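Local structure of PHO85 cyclin-10 (4KRD) at residues L126-Q129 against E130-H134; R135-I138 against A139-L143; K166-L169 against T170-V174; L192-S195 against K196-N200. The protein acts, through the cyclin-box region held in this chain, as the cyclin partner of the kinase PHO85, which phosphorylates and negatively regulates glycogen synthase GSY2. All blocks are in the same frame, centred on the assembly; numbering follows the deposited sequence.

Contact 1. Residues L126-Q129 against E130-H134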
loop_
_atom_site.group_PDB
_atom_site.type_symbol
_atom_site.label_atom_id
_atom_site.label_comp_id
_atom_site.label_asym_id
_atom_site.label_seq_id
_atom_site.Cartn_x
_atom_site.Cartn_y
_atom_site.Cartn_z
ATOM N N LEU B 126 -14.915 -11.869 -19.661
ATOM C CA LEU B 126 -15.774 -10.829 -20.222
ATOM C C LEU B 126 -15.383 -10.558 -21.649
ATOM O O LEU B 126 -14.224 -10.726 -22.036
ATOM C CB LEU B 126 -15.607 -9.504 -19.465
ATOM C CG LEU B 126 -15.761 -9.426 -17.955
ATOM C CD1 LEU B 126 -15.113 -8.135 -17.454
ATOM C CD2 LEU B 126 -17.231 -9.483 -17.582
ATOM N N ASN B 127 -16.354 -10.103 -22.427
ATOM C CA ASN B 127 -16.089 -9.709 -23.794
ATOM C C ASN B 127 -15.517 -8.297 -23.843
ATOM O O ASN B 127 -16.059 -7.376 -23.230
ATOM C CB ASN B 127 -17.369 -9.804 -24.627
ATOM C CG ASN B 127 -17.832 -11.246 -24.826
ATOM O OD1 ASN B 127 -17.353 -11.940 -25.719
ATOM N ND2 ASN B 127 -18.764 -11.695 -23.997
ATOM N N LEU B 128 -14.408 -8.139 -24.554
ATOM C CA LEU B 128 -13.863 -6.817 -24.862
ATOM C C LEU B 128 -14.292 -6.398 -26.273
ATOM O O LEU B 128 -14.132 -7.177 -27.206
ATOM C CB LEU B 128 -12.341 -6.874 -24.824
ATOM C CG LEU B 128 -11.568 -5.583 -25.120
ATOM C CD1 LEU B 128 -11.991 -4.437 -24.196
ATOM C CD2 LEU B 128 -10.074 -5.854 -25.005
ATOM N N GLN B 129 -14.804 -5.177 -26.427
ATOM C CA GLN B 129 -15.132 -4.614 -27.746
ATOM C C GLN B 129 -14.153 -3.506 -28.108
ATOM O O GLN B 129 -13.553 -2.889 -27.217
ATOM C CB GLN B 129 -16.531 -3.997 -27.757
ATOM C CG GLN B 129 -17.651 -4.869 -27.250
ATOM C CD GLN B 129 -18.972 -4.111 -27.238
ATOM O OE1 GLN B 129 -19.353 -3.515 -26.228
ATOM N NE2 GLN B 129 -19.664 -4.107 -28.377
ATOM N N GLU B 130 -14.019 -3.225 -29.408
ATOM C CA GLU B 130 -13.082 -2.205 -29.869
ATOM C C GLU B 130 -13.464 -0.827 -29.355
ATOM O O GLU B 130 -12.598 0.012 -29.099
ATOM C CB GLU B 130 -12.980 -2.173 -31.402
ATOM C CG GLU B 130 -11.881 -1.231 -31.920
ATOM C CD GLU B 130 -10.457 -1.718 -31.596
ATOM O OE1 GLU B 130 -10.053 -2.781 -32.119
ATOM O OE2 GLU B 130 -9.737 -1.036 -30.826
ATOM N N LYS B 131 -14.761 -0.591 -29.202
ATOM C CA LYS B 131 -15.220 0.700 -28.701
ATOM C C LYS B 131 -14.902 0.924 -27.209
ATOM O O LYS B 131 -15.117 2.021 -26.683
ATOM C CB LYS B 131 -16.711 0.895 -28.970
ATOM C CG LYS B 131 -17.050 0.962 -30.454
ATOM C CD LYS B 131 -18.293 1.796 -30.702
ATOM C CE LYS B 131 -18.450 2.128 -32.180
ATOM N NZ LYS B 131 -19.474 3.190 -32.382
ATOM N N GLU B 132 -14.390 -0.108 -26.547
ATOM C CA GLU B 132 -14.042 -0.010 -25.115
ATOM C C GLU B 132 -12.549 0.189 -24.907
ATOM O O GLU B 132 -12.109 0.541 -23.800
ATOM C CB GLU B 132 -14.539 -1.252 -24.367
ATOM C CG GLU B 132 -16.073 -1.303 -24.282
ATOM C CD GLU B 132 -16.650 -2.703 -24.090
ATOM O OE1 GLU B 132 -15.883 -3.688 -24.062
ATOM O OE2 GLU B 132 -17.892 -2.812 -23.972
ATOM N N VAL B 133 -11.768 0.003 -25.971
ATOM C CA VAL B 133 -10.309 -0.022 -25.848
ATOM C C VAL B 133 -9.658 1.308 -25.446
ATOM O O VAL B 133 -8.780 1.341 -24.574
ATOM C CB VAL B 133 -9.629 -0.556 -27.121
ATOM C CG1 VAL B 133 -8.127 -0.291 -27.067
ATOM C CG2 VAL B 133 -9.934 -2.049 -27.295
ATOM N N HIS B 134 -10.088 2.400 -26.071
ATOM C CA HIS B 134 -9.469 3.705 -25.834
ATOM C C HIS B 134 -9.569 4.143 -24.360
ATOM O O HIS B 134 -8.578 4.554 -23.742
ATOM C CB HIS B 134 -10.121 4.744 -26.750
ATOM C CG HIS B 134 -9.457 6.084 -26.720
ATOM N ND1 HIS B 134 -10.019 7.180 -26.097
ATOM C CD2 HIS B 134 -8.279 6.508 -27.232
ATOM C CE1 HIS B 134 -9.218 8.220 -26.230
ATOM N NE2 HIS B 134 -8.151 7.838 -26.911
HETATM O O HOH W 1 -18.136 -5.951 -23.709
#
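Glu132 folds its side chain back over the backbone of Gln129, three residues earlier, and the two residues grip each other twice. Glu132 OE1 takes the N-H of Gln129 at 3.0 Å from Gln129 N, a fairly straight bond (163°) that reaches the oxygen from above the carboxylate plane. In return the Gln129 carbonyl receives the N-H of Glu132, with 3.0 Å from Glu132 N to Gln129 O. What closes this short ring is the first torsion of Glu132: CG stands beside its own backbone N (chi1 -69°) and the extended chain then carries the acid back along the incoming loop. The Gln129 side chain crosses that of Glu132 on the exposed side, amide and carboxylate planes 80° apart. On the buried side Leu128 CD1 rests 4.1 Å from Glu132 CB and 4.4 Å from Val133 CG2, sliding past the acid in the opposite direction. Water 1 lies 2.6 Å from Asn127 O and within reach of Glu132 OE2, linking loop and acid. Tyr71 OH also bonds Glu132 OE1, which therefore serves two donors. With an alanine here, the N-H of Gln129 and the hydroxyl of Tyr71 would probably be left without this acceptor and the loop less tied to the helix. Leu128 continues inward onto Leu50, Leu51 and Phe113. A carboxylate reaching back to an N-H three residues before it resembles the glutamate half of a capping box; the return bond from Glu132 N to Gln129 O is a turn bond, at the entry to helix 130-148 of the cyclin box.

Contact 2. Residues R135-I138 against A139-L143; sequences RMII and AAVRL
Ala139 sits one turn above Arg135, its N-H bonded to the Arg135 carbonyl (3.1 Å from Ala139 N to Arg135 O) and its methyl CB 3.7 Å from that same oxygen. Beyond the helix this methyl meets Phe74. Ile138, the residue before it, keeps CG1 beside its backbone N (chi1 -66°), which swings CG2 to the carbonyl side, 3.5 Å from Ala139 N. Its branches lead outward to Phe87, Ile164 and Cys162, while its carbonyl takes the N-H of Arg142; Ile138 O also lies 3.4 Å from Arg142 CB. Ile137 is the third main contributor: its carbonyl accepts the N-H of Val141, and its CG2 stands 4.4 Å from Val141 CG2, two methyls meeting along the helix flank. Val141 places that methyl beside its own backbone N (chi1 169° to CG1), which brings CG2 within 3.4 Å of Ile137 O. Met136 joins in through its backbone, Ala140 N lying 3.0 Å from Met136 O; its sulfur-bearing chain goes to Ile109 and Leu112 of helix 99-113. The charged ends leave this turn altogether: Arg135 bonds the carbonyl of Asn73, and Arg142 reaches the carbonyl of His153 and the carboxylate of Glu173. The chemistry is thus divided: between these two turns the polar bonds are main-chain ones, successive N-H groups each reaching a carbonyl four residues back, and the side chains offer a largely apolar surface to the surrounding helices, consistent with a helix embedded in the cyclin box.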
loop_
_atom_site.group_PDB
_atom_site.type_symbol
_atom_site.label_atom_id
_atom_site.label_comp_id
_atom_site.label_asym_id
_atom_site.label_seq_id
_atom_site.Cartn_x
_atom_site.Cartn_y
_atom_site.Cartn_z
ATOM N N ARG B 135 -10.767 4.046 -23.802
ATOM C CA ARG B 135 -10.995 4.449 -22.419
ATOM C C ARG B 135 -10.388 3.452 -21.435
ATOM O O ARG B 135 -10.018 3.829 -20.325
ATOM C CB ARG B 135 -12.492 4.632 -22.150
ATOM C CG ARG B 135 -13.081 5.870 -22.827
ATOM C CD ARG B 135 -14.552 6.042 -22.470
ATOM N NE ARG B 135 -15.105 7.271 -23.028
ATOM C CZ ARG B 135 -16.332 7.713 -22.790
ATOM N NH1 ARG B 135 -17.146 7.036 -21.991
ATOM N NH2 ARG B 135 -16.741 8.847 -23.345
ATOM N N MET B 136 -10.304 2.186 -21.841
ATOM C CA MET B 136 -9.659 1.159 -21.024
ATOM C C MET B 136 -8.166 1.437 -20.848
ATOM O O MET B 136 -7.610 1.256 -19.766
ATOM C CB MET B 136 -9.868 -0.223 -21.642
ATOM C CG MET B 136 -9.263 -1.373 -20.845
ATOM S SD MET B 136 -10.017 -1.622 -19.216
ATOM C CE MET B 136 -11.702 -2.012 -19.683
ATOM N N ILE B 137 -7.518 1.861 -21.925
ATOM C CA ILE B 137 -6.104 2.227 -21.888
ATOM C C ILE B 137 -5.858 3.387 -20.931
ATOM O O ILE B 137 -4.946 3.347 -20.110
ATOM C CB ILE B 137 -5.592 2.593 -23.298
ATOM C CG1 ILE B 137 -5.448 1.323 -24.141
ATOM C CG2 ILE B 137 -4.271 3.327 -23.220
ATOM C CD1 ILE B 137 -5.266 1.588 -25.634
ATOM N N ILE B 138 -6.673 4.423 -21.058
ATOM C CA ILE B 138 -6.622 5.561 -20.152
ATOM C C ILE B 138 -6.681 5.121 -18.680
ATOM O O ILE B 138 -5.821 5.485 -17.881
ATOM C CB ILE B 138 -7.769 6.523 -20.464
ATOM C CG1 ILE B 138 -7.564 7.141 -21.855
ATOM C CG2 ILE B 138 -7.851 7.637 -19.429
ATOM C CD1 ILE B 138 -8.638 8.136 -22.225
ATOM N N ALA B 139 -7.694 4.338 -18.334
ATOM C CA ALA B 139 -7.881 3.885 -16.945
ATOM C C ALA B 139 -6.745 3.008 -16.425
ATOM O O ALA B 139 -6.269 3.188 -15.290
ATOM C CB ALA B 139 -9.222 3.147 -16.819
ATOM N N ALA B 140 -6.301 2.046 -17.241
ATOM C CA ALA B 140 -5.279 1.093 -16.800
ATOM C C ALA B 140 -3.934 1.774 -16.590
ATOM O O ALA B 140 -3.195 1.450 -15.652
ATOM C CB ALA B 140 -5.158 -0.072 -17.788
ATOM N N VAL B 141 -3.609 2.728 -17.455
ATOM C CA VAL B 141 -2.374 3.471 -17.263
ATOM C C VAL B 141 -2.462 4.327 -16.005
ATOM O O VAL B 141 -1.528 4.359 -15.232
ATOM C CB VAL B 141 -1.992 4.342 -18.478
ATOM C CG1 VAL B 141 -0.845 5.298 -18.116
ATOM C CG2 VAL B 141 -1.620 3.445 -19.676
ATOM N N ARG B 142 -3.588 5.004 -15.806
ATOM C CA ARG B 142 -3.717 5.944 -14.694
ATOM C C ARG B 142 -3.693 5.213 -13.364
ATOM O O ARG B 142 -2.990 5.613 -12.435
ATOM C CB ARG B 142 -4.989 6.798 -14.845
ATOM C CG ARG B 142 -5.224 7.798 -13.700
ATOM C CD ARG B 142 -4.096 8.832 -13.594
ATOM N NE ARG B 142 -4.483 9.969 -12.752
ATOM C CZ ARG B 142 -3.655 10.940 -12.389
ATOM N NH1 ARG B 142 -2.393 10.908 -12.790
ATOM N NH2 ARG B 142 -4.085 11.931 -11.626
ATOM N N LEU B 143 -4.443 4.119 -13.280
ATOM C CA LEU B 143 -4.508 3.318 -12.061
ATOM C C LEU B 143 -3.133 2.727 -11.767
ATOM O O LEU B 143 -2.681 2.689 -10.621
ATOM C CB LEU B 143 -5.563 2.208 -12.229
ATOM C CG LEU B 143 -6.361 1.769 -11.005
ATOM C CD1 LEU B 143 -6.740 2.975 -10.158
ATOM C CD2 LEU B 143 -7.616 0.980 -11.414
#

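Contact 3. Residues K166-L169 against T170-V174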
loop_
_atom_site.group_PDB
_atom_site.type_symbol
_atom_site.label_atom_id
_atom_site.label_comp_id
_atom_site.label_asym_id
_atom_site.label_seq_id
_atom_site.Cartn_x
_atom_site.Cartn_y
_atom_site.Cartn_z
ATOM N N LYS B 166 -11.516 16.089 -16.857
ATOM C CA LYS B 166 -11.068 15.580 -15.574
ATOM C C LYS B 166 -12.168 14.741 -14.941
ATOM O O LYS B 166 -11.898 13.753 -14.263
ATOM C CB LYS B 166 -10.651 16.731 -14.669
ATOM C CG LYS B 166 -9.420 17.471 -15.178
ATOM C CD LYS B 166 -8.976 18.538 -14.208
ATOM C CE LYS B 166 -10.058 19.584 -14.040
ATOM N NZ LYS B 166 -10.311 20.319 -15.312
ATOM N N ARG B 167 -13.412 15.122 -15.192
ATOM C CA ARG B 167 -14.553 14.397 -14.646
ATOM C C ARG B 167 -14.617 12.979 -15.214
ATOM O O ARG B 167 -14.832 12.016 -14.480
ATOM C CB ARG B 167 -15.847 15.173 -14.903
ATOM C CG ARG B 167 -17.124 14.340 -14.890
ATOM C CD ARG B 167 -18.364 15.240 -14.788
ATOM N NE ARG B 167 -18.496 15.876 -13.471
ATOM C CZ ARG B 167 -18.001 17.072 -13.141
ATOM N NH1 ARG B 167 -17.325 17.796 -14.027
ATOM N NH2 ARG B 167 -18.185 17.550 -11.912
ATOM N N LEU B 168 -14.411 12.849 -16.519
ATOM C CA LEU B 168 -14.368 11.531 -17.146
ATOM C C LEU B 168 -13.207 10.679 -16.611
ATOM O O LEU B 168 -13.383 9.500 -16.322
ATOM C CB LEU B 168 -14.282 11.650 -18.674
ATOM C CG LEU B 168 -14.220 10.323 -19.438
ATOM C CD1 LEU B 168 -15.427 9.450 -19.140
ATOM C CD2 LEU B 168 -14.081 10.551 -20.933
ATOM N N LEU B 169 -12.031 11.281 -16.486
ATOM C CA LEU B 169 -10.855 10.579 -15.973
ATOM C C LEU B 169 -11.133 9.950 -14.608
ATOM O O LEU B 169 -10.817 8.786 -14.367
ATOM C CB LEU B 169 -9.644 11.513 -15.890
ATOM C CG LEU B 169 -8.338 10.886 -15.382
ATOM C CD1 LEU B 169 -7.980 9.604 -16.133
ATOM C CD2 LEU B 169 -7.187 11.866 -15.434
ATOM N N THR B 170 -11.745 10.724 -13.723
ATOM C CA THR B 170 -12.126 10.219 -12.420
ATOM C C THR B 170 -13.100 9.055 -12.554
ATOM O O THR B 170 -12.964 8.044 -11.862
ATOM C CB THR B 170 -12.735 11.330 -11.554
ATOM O OG1 THR B 170 -11.771 12.379 -11.425
ATOM C CG2 THR B 170 -13.125 10.799 -10.162
ATOM N N LYS B 171 -14.072 9.196 -13.424
ATOM C CA LYS B 171 -15.051 8.174 -13.634
ATOM C C LYS B 171 -14.423 6.874 -14.143
ATOM O O LYS B 171 -14.820 5.807 -13.770
ATOM C CB LYS B 171 -16.107 8.681 -14.593
ATOM C CG LYS B 171 -17.217 7.737 -14.820
ATOM C CD LYS B 171 -18.186 8.227 -15.845
ATOM C CE LYS B 171 -19.127 9.229 -15.256
ATOM N NZ LYS B 171 -19.627 10.258 -16.238
ATOM N N LEU B 172 -13.439 7.002 -15.007
ATOM C CA LEU B 172 -12.736 5.849 -15.554
ATOM C C LEU B 172 -11.815 5.159 -14.538
ATOM O O LEU B 172 -11.787 3.930 -14.481
ATOM C CB LEU B 172 -11.961 6.242 -16.808
ATOM C CG LEU B 172 -12.842 6.651 -18.002
ATOM C CD1 LEU B 172 -11.970 7.009 -19.182
ATOM C CD2 LEU B 172 -13.858 5.541 -18.358
ATOM N N GLU B 173 -11.065 5.931 -13.751
ATOM C CA GLU B 173 -10.265 5.346 -12.659
ATOM C C GLU B 173 -11.116 4.458 -11.765
ATOM O O GLU B 173 -10.733 3.341 -11.443
ATOM C CB GLU B 173 -9.665 6.422 -11.749
ATOM C CG GLU B 173 -8.650 7.329 -12.375
ATOM C CD GLU B 173 -8.178 8.405 -11.389
ATOM O OE1 GLU B 173 -9.009 8.932 -10.625
ATOM O OE2 GLU B 173 -6.980 8.725 -11.395
ATOM N N VAL B 174 -12.255 4.986 -11.331
ATOM C CA VAL B 174 -13.094 4.284 -10.377
ATOM C C VAL B 174 -13.784 3.085 -11.020
ATOM O O VAL B 174 -13.956 2.060 -10.384
ATOM C CB VAL B 174 -14.148 5.218 -9.757
ATOM C CG1 VAL B 174 -15.113 4.431 -8.886
ATOM C CG2 VAL B 174 -13.475 6.315 -8.950
#
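Thr170 begins the second turn with its CB 3.7 Å from Arg167 O, and its N-H points back to the carbonyl of Lys166, an oxygen whose position is not quite certain. Thr170 OG1 is hydrogen-bonded to the backbone of another protein chain, and a bond from it to Lys166 O is not settled. Lys171 follows, its N-H bonded to Arg167 O and its CB 3.3 Å from Leu168 O. The Lys171 chain, bent at chi3, barely brushes Leu168, and its ammonium stays 6.4 Å from the like-charged Arg167, measured from Lys171 NZ to Arg167 NE; Arg167 finds its counterion in an acidic side chain of the other protein chain. Leu172 comes next and meets Leu168 most closely. Its CG, held beside its own backbone N (chi1 -66°), lies 4.0 Å from Leu168 CD1, the two leucines crossing at a slant. Leu172 N lies nearly along the C=O axis of Leu168, 2.8 Å from Leu168 O, in a hydrogen bond. Glu173 repeats that backbone pattern with an almost straight bond (172°), 2.9 Å from Glu173 N to Leu169 O. Glu173 CG also comes within 3.3 Å of Leu169 O, and the extended chain sends the carboxylate off the helix: OE2 is shared by Lys146 and Arg142, OE1 bonds the partner's backbone. Val174 closes the walk with its N-H on Thr170 O and its side chain against a polar side chain of that partner. A glutamate paired with a lysine of helix 130-148 and bonded to partner backbone is the kinase-binding feature familiar from cyclin boxes, consistent with PHO85 being the partner here.

Contact 4. Residues L192-S195 against K196-N200; sequences LAAS and KLLLN
Ala193 O is gripped by two N-H groups of the next turn: a nearly straight bond (168°) from Leu197, 3.1 Å from Leu197 N to Ala193 O, and a weak, bent one from Lys196. One residue on, Leu198 N donates to Ala194 O at 2.8 Å. Leu198 CG leans over that same carbonyl, 3.2 Å from Ala194 O, and sends CD1 alongside the Ala194 methyl, 4.2 Å from Leu198 CD1 to Ala194 CB. Ala193 CB and Leu197 CD1 meet more loosely, at 4.4 Å. Ser195 places OG between its backbone N and carbonyl carbon (chi1 70°), from where the hydroxyl donates to Leu192 O, 2.8 Å from Ser195 OG; the N-H of Lys196, 4.2 Å from Leu192 O at Lys196 N, is too far away to fill that place. Replacing Ser195 by alanine removes the hydroxyl, and Leu192 O is likely to be left, among the groups of this turn, with the weak bond from Ser195 N. Around this turn of helix 189-203, Ser195 faces Leu103 and Thr106 of helix 99-113, Ala194 is covered by Leu22 and Ile25 of the N-terminal loop, and helix 36-54 takes Leu199 and, through Glu38, the ammonium of Lys196.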
loop_
_atom_site.group_PDB
_atom_site.type_symbol
_atom_site.label_atom_id
_atom_site.label_comp_id
_atom_site.label_asym_id
_atom_site.label_seq_id
_atom_site.Cartn_x
_atom_site.Cartn_y
_atom_site.Cartn_z
ATOM N N LEU B 192 4.249 -8.605 -12.386
ATOM C CA LEU B 192 5.042 -8.008 -13.452
ATOM C C LEU B 192 5.404 -9.079 -14.474
ATOM O O LEU B 192 5.276 -8.873 -15.690
ATOM C CB LEU B 192 6.323 -7.361 -12.904
ATOM C CG LEU B 192 6.171 -6.102 -12.045
ATOM C CD1 LEU B 192 7.502 -5.380 -11.886
ATOM C CD2 LEU B 192 5.152 -5.176 -12.650
ATOM N N ALA B 193 5.839 -10.230 -13.974
ATOM C CA ALA B 193 6.211 -11.343 -14.840
ATOM C C ALA B 193 5.009 -11.872 -15.607
ATOM O O ALA B 193 5.086 -12.067 -16.818
ATOM C CB ALA B 193 6.848 -12.458 -14.035
ATOM N N ALA B 194 3.909 -12.110 -14.892
ATOM C CA ALA B 194 2.695 -12.664 -15.485
ATOM C C ALA B 194 2.216 -11.888 -16.705
ATOM O O ALA B 194 1.665 -12.483 -17.634
ATOM C CB ALA B 194 1.580 -12.767 -14.445
ATOM N N SER B 195 2.421 -10.570 -16.718
ATOM C CA SER B 195 1.948 -9.767 -17.841
ATOM C C SER B 195 2.507 -10.285 -19.167
ATOM O O SER B 195 1.790 -10.340 -20.169
ATOM C CB SER B 195 2.265 -8.274 -17.662
ATOM O OG SER B 195 3.648 -8.014 -17.787
ATOM N N LYS B 196 3.779 -10.668 -19.163
ATOM C CA LYS B 196 4.409 -11.217 -20.362
ATOM C C LYS B 196 4.129 -12.715 -20.548
ATOM O O LYS B 196 3.926 -13.181 -21.668
ATOM C CB LYS B 196 5.919 -10.952 -20.364
ATOM C CG LYS B 196 6.595 -11.413 -21.655
ATOM C CD LYS B 196 8.103 -11.160 -21.648
ATOM C CE LYS B 196 8.725 -11.584 -22.982
ATOM N NZ LYS B 196 10.172 -11.248 -23.077
ATOM N N LEU B 197 4.116 -13.470 -19.458
ATOM C CA LEU B 197 3.843 -14.899 -19.555
ATOM C C LEU B 197 2.416 -15.204 -20.046
ATOM O O LEU B 197 2.205 -16.152 -20.813
ATOM C CB LEU B 197 4.148 -15.608 -18.228
ATOM C CG LEU B 197 5.565 -15.375 -17.678
ATOM C CD1 LEU B 197 5.775 -16.082 -16.343
ATOM C CD2 LEU B 197 6.639 -15.797 -18.681
ATOM N N LEU B 198 1.437 -14.405 -19.624
ATOM C CA LEU B 198 0.058 -14.605 -20.095
ATOM C C LEU B 198 -0.098 -14.258 -21.577
ATOM O O LEU B 198 -0.887 -14.876 -22.291
ATOM C CB LEU B 198 -0.944 -13.794 -19.260
ATOM C CG LEU B 198 -1.073 -14.199 -17.788
ATOM C CD1 LEU B 198 -1.774 -13.115 -16.973
ATOM C CD2 LEU B 198 -1.792 -15.540 -17.649
ATOM N N LEU B 199 0.636 -13.246 -22.020
ATOM C CA LEU B 199 0.628 -12.848 -23.420
ATOM C C LEU B 199 1.194 -13.970 -24.287
ATOM O O LEU B 199 0.668 -14.263 -25.361
ATOM C CB LEU B 199 1.470 -11.589 -23.601
ATOM C CG LEU B 199 1.795 -11.209 -25.038
ATOM C CD1 LEU B 199 0.510 -10.912 -25.795
ATOM C CD2 LEU B 199 2.743 -10.023 -25.080
ATOM N N ASN B 200 2.273 -14.591 -23.818
ATOM C CA ASN B 200 2.854 -15.736 -24.520
ATOM C C ASN B 200 1.865 -16.890 -24.614
ATOM O O ASN B 200 1.706 -17.497 -25.678
ATOM C CB ASN B 200 4.173 -16.184 -23.869
ATOM C CG ASN B 200 5.302 -15.188 -24.098
ATOM O OD1 ASN B 200 5.170 -14.249 -24.881
ATOM N ND2 ASN B 200 6.420 -15.394 -23.423
#

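Overall arrangement
Contacts 1 to 4 follow one another along the chain. Contacts 1 and 2 share helix 130-148, the first at its entry and the second about 13 Å further on, centre to centre. Contact 3, on helix 166-180, lies about 10 Å from contact 2 and touches it: Ile138 CG2 meets Leu169 CD1 at 3.8 Å, and Ala139 CB lies 3.6 Å from Leu172 O. Contact 4, on helix 189-203, the last of the chain, stands apart, about 27 Å from contact 3 between centres and across the chain's middle. Contact 3 makes most of the contacts with the partner protein, while contacts 2 and 4 each touch it through one leucine, Leu143 and Leu192.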